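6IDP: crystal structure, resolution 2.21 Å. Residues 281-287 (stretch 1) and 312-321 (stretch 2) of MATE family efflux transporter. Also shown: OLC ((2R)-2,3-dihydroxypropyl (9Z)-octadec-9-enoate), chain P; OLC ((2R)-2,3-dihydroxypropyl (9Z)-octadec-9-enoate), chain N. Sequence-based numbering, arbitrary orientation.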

# COMPACT_ATOMS: atom_id res chain seq x y z
N VAL A 281 8.14 3.00 -6.52
CA VAL A 281 8.22 3.29 -5.10
C VAL A 281 8.04 4.78 -4.80
O VAL A 281 7.52 5.15 -3.75
CB VAL A 281 9.56 2.78 -4.49
CG1 VAL A 281 10.74 3.57 -5.03
CG2 VAL A 281 9.52 2.83 -2.97
N ALA A 282 8.44 5.64 -5.73
CA ALA A 282 8.27 7.08 -5.53
C ALA A 282 6.81 7.46 -5.68
O ALA A 282 6.31 8.35 -4.97
CB ALA A 282 9.13 7.86 -6.51
N VAL A 283 6.11 6.80 -6.60
CA VAL A 283 4.69 7.05 -6.78
C VAL A 283 3.94 6.55 -5.54
O VAL A 283 3.03 7.22 -5.04
CB VAL A 283 4.14 6.36 -8.04
CG1 VAL A 283 2.66 6.63 -8.20
CG2 VAL A 283 4.90 6.84 -9.27
N LEU A 284 4.36 5.39 -5.04
CA LEU A 284 3.79 4.81 -3.83
C LEU A 284 3.92 5.77 -2.65
O LEU A 284 2.96 5.98 -1.90
CB LEU A 284 4.46 3.47 -3.52
CG LEU A 284 3.70 2.46 -2.66
CD1 LEU A 284 3.95 2.68 -1.17
CD2 LEU A 284 2.21 2.49 -2.97
N ALA A 285 5.10 6.35 -2.48
CA ALA A 285 5.34 7.32 -1.43
C ALA A 285 4.41 8.53 -1.57
O ALA A 285 3.93 9.07 -0.57
CB ALA A 285 6.80 7.78 -1.45
N MET A 286 4.16 8.93 -2.81
CA MET A 286 3.33 10.10 -3.09
C MET A 286 1.86 9.86 -2.73
O MET A 286 1.15 10.79 -2.38
CB MET A 286 3.45 10.49 -4.57
CG MET A 286 3.33 11.99 -4.83
SD MET A 286 3.91 12.46 -6.48
CE MET A 286 5.21 11.25 -6.72
N THR A 287 1.41 8.61 -2.81
CA THR A 287 0.03 8.28 -2.47
C THR A 287 -0.20 8.33 -0.96
O THR A 287 -1.33 8.16 -0.49
CB THR A 287 -0.38 6.89 -2.99
OG1 THR A 287 0.47 5.89 -2.41
CG2 THR A 287 -0.26 6.83 -4.50
N ILE A 312 1.32 19.14 -10.90
CA ILE A 312 2.73 19.02 -10.55
C ILE A 312 3.08 17.56 -10.27
O ILE A 312 4.07 17.04 -10.78
CB ILE A 312 3.09 19.89 -9.33
CG1 ILE A 312 3.01 21.37 -9.68
CG2 ILE A 312 4.49 19.55 -8.82
CD1 ILE A 312 3.28 22.29 -8.50
N ALA A 313 2.25 16.91 -9.46
CA ALA A 313 2.44 15.50 -9.13
C ALA A 313 2.41 14.62 -10.37
O ALA A 313 3.22 13.70 -10.50
CB ALA A 313 1.38 15.05 -8.13
N CYS A 314 1.48 14.89 -11.27
CA CYS A 314 1.35 14.11 -12.50
C CYS A 314 2.56 14.31 -13.41
O CYS A 314 3.02 13.37 -14.05
CB CYS A 314 0.07 14.46 -13.24
SG CYS A 314 -1.44 13.82 -12.48
N GLN A 315 3.06 15.54 -13.46
CA GLN A 315 4.24 15.85 -14.26
C GLN A 315 5.45 15.06 -13.78
O GLN A 315 6.19 14.49 -14.59
CB GLN A 315 4.55 17.34 -14.24
CG GLN A 315 3.58 18.19 -15.03
CD GLN A 315 3.80 19.67 -14.81
OE1 GLN A 315 4.92 20.12 -14.55
NE2 GLN A 315 2.72 20.45 -14.89
N PHE A 316 5.65 15.03 -12.47
CA PHE A 316 6.77 14.28 -11.91
C PHE A 316 6.66 12.80 -12.25
O PHE A 316 7.62 12.20 -12.74
CB PHE A 316 6.85 14.46 -10.39
CG PHE A 316 7.84 13.53 -9.73
CD1 PHE A 316 9.19 13.82 -9.74
CD2 PHE A 316 7.41 12.37 -9.12
CE1 PHE A 316 10.10 12.96 -9.14
CE2 PHE A 316 8.31 11.50 -8.52
CZ PHE A 316 9.66 11.80 -8.53
N VAL A 317 5.49 12.22 -12.00
CA VAL A 317 5.27 10.80 -12.22
C VAL A 317 5.56 10.39 -13.67
O VAL A 317 6.28 9.42 -13.91
CB VAL A 317 3.83 10.39 -11.86
CG1 VAL A 317 3.53 8.99 -12.36
CG2 VAL A 317 3.63 10.47 -10.35
N LEU A 318 5.00 11.14 -14.62
CA LEU A 318 5.23 10.86 -16.03
C LEU A 318 6.71 10.98 -16.40
O LEU A 318 7.25 10.11 -17.08
CB LEU A 318 4.40 11.81 -16.89
CG LEU A 318 2.89 11.55 -16.82
CD1 LEU A 318 2.13 12.52 -17.70
CD2 LEU A 318 2.61 10.11 -17.23
N GLY A 319 7.35 12.06 -15.96
CA GLY A 319 8.75 12.28 -16.25
C GLY A 319 9.67 11.27 -15.60
O GLY A 319 10.56 10.71 -16.24
N PHE A 320 9.44 11.02 -14.31
CA PHE A 320 10.29 10.13 -13.52
C PHE A 320 10.22 8.68 -14.01
O PHE A 320 11.25 8.02 -14.13
CB PHE A 320 9.89 10.23 -12.04
CG PHE A 320 10.77 9.47 -11.11
CD1 PHE A 320 12.08 9.87 -10.88
CD2 PHE A 320 10.28 8.36 -10.42
CE1 PHE A 320 12.89 9.17 -10.00
CE2 PHE A 320 11.09 7.66 -9.54
CZ PHE A 320 12.39 8.06 -9.33
N GLN A 321 9.01 8.20 -14.29
CA GLN A 321 8.86 6.83 -14.78
C GLN A 321 9.34 6.68 -16.22
O GLN A 321 9.68 5.57 -16.65
CB GLN A 321 7.40 6.38 -14.66
CG GLN A 321 6.82 6.43 -13.24
CD GLN A 321 7.62 5.62 -12.24
OE1 GLN A 321 8.11 4.53 -12.55
NE2 GLN A 321 7.74 6.15 -11.02
C18 OLC P . 11.00 11.91 -3.57
C10 OLC P . 9.61 17.78 -7.83
C9 OLC P . 10.48 18.81 -8.01
C17 OLC P . 10.78 12.12 -5.05
C11 OLC P . 8.69 17.76 -6.63
C8 OLC P . 10.54 19.96 -7.03
C16 OLC P . 10.23 13.51 -5.30
C12 OLC P . 7.62 16.70 -6.80
C7 OLC P . 11.86 20.68 -7.17
C15 OLC P . 8.75 13.53 -5.01
C13 OLC P . 8.22 15.32 -6.63
C6 OLC P . 11.68 21.98 -7.91
C14 OLC P . 8.23 14.94 -5.16
C5 OLC P . 11.02 23.00 -7.01
C18 OLC N . 14.84 0.86 -10.87
C17 OLC N . 13.95 1.99 -10.42
C16 OLC N . 14.42 2.50 -9.07
C12 OLC N . 13.74 5.79 -5.47
C15 OLC N . 13.53 3.64 -8.61
C13 OLC N . 13.30 5.37 -6.86
C14 OLC N . 13.90 4.02 -7.19

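Two helices can pack against each other through apolar side chains, with no hydrogen bond between them, and the pair formed by residues 281-287 and 312-321 of this MATE family transporter illustrates the principle. The helices run nearly antiparallel, at 164°, with their axes 10.6 Å apart at closest approach. The contact rests on apolar side chains and buries 312 Å², both sides summed.

At the centre lies Met 286, whose CA-to-CB bond points toward the partner helix. Its long, unbranched side chain spans the distance: Met 286 CA and Ala 313 CA are 8.2 Å apart, yet Met 286 SD comes within 4.0 Å of Ala 313 CB. The terminal methyl goes further, with Met 286 CE 3.4 Å from Phe 316 CD2 and 4.0 Å from Val 317 CG2. Here chi1 (-148°) and chi3 (-32°) lie between the usual wells, while chi2 is t. Ala 313, whose CA-to-CB bond points toward the first helix, offers its small methyl to the sulfur.

One turn back the nearest CA atoms of the two backbones are closer, Val 283 CA to Val 317 CA being 6.6 Å. Both valines direct their CA-to-CB bonds sideways and adopt the t rotamer, and their branched ends meet where Val 283 CG2 lies 4.0 Å from Val 317 CG2. Compact valines fit this shorter CA separation.

Ala 282 faces two aromatic rings. Its CB approaches the edge of Phe 316, 4.2 Å from Phe 316 CE2, and sits closer to the second ring, 3.6 Å from Phe 320 CE2. Both phenylalanines are t about chi1 and, four residues apart, occupy successive turns of the same helix face; a single methyl can therefore touch both. The rings also meet lipid. OLC of chain P lies with its C13 over one face of Phe 316, 3.6 Å from Phe 316 CD1, whereas OLC of chain N lies at the edge of Phe 320, its C13 3.8 Å from Phe 320 CZ. The same C13 of chain N is 3.6 Å from Val 281 CG1, so this acyl chain touches both helices.

The polar edge is Gln 321. Its CA-to-CB bond points sideways, but chi1 and chi2, both m, bring the end of the side chain nearer, and its terminal amide packs against the methyl Val 283 CG2 without forming a hydrogen bond across the interface. Even here, then, contact between the helices is a matter of packing.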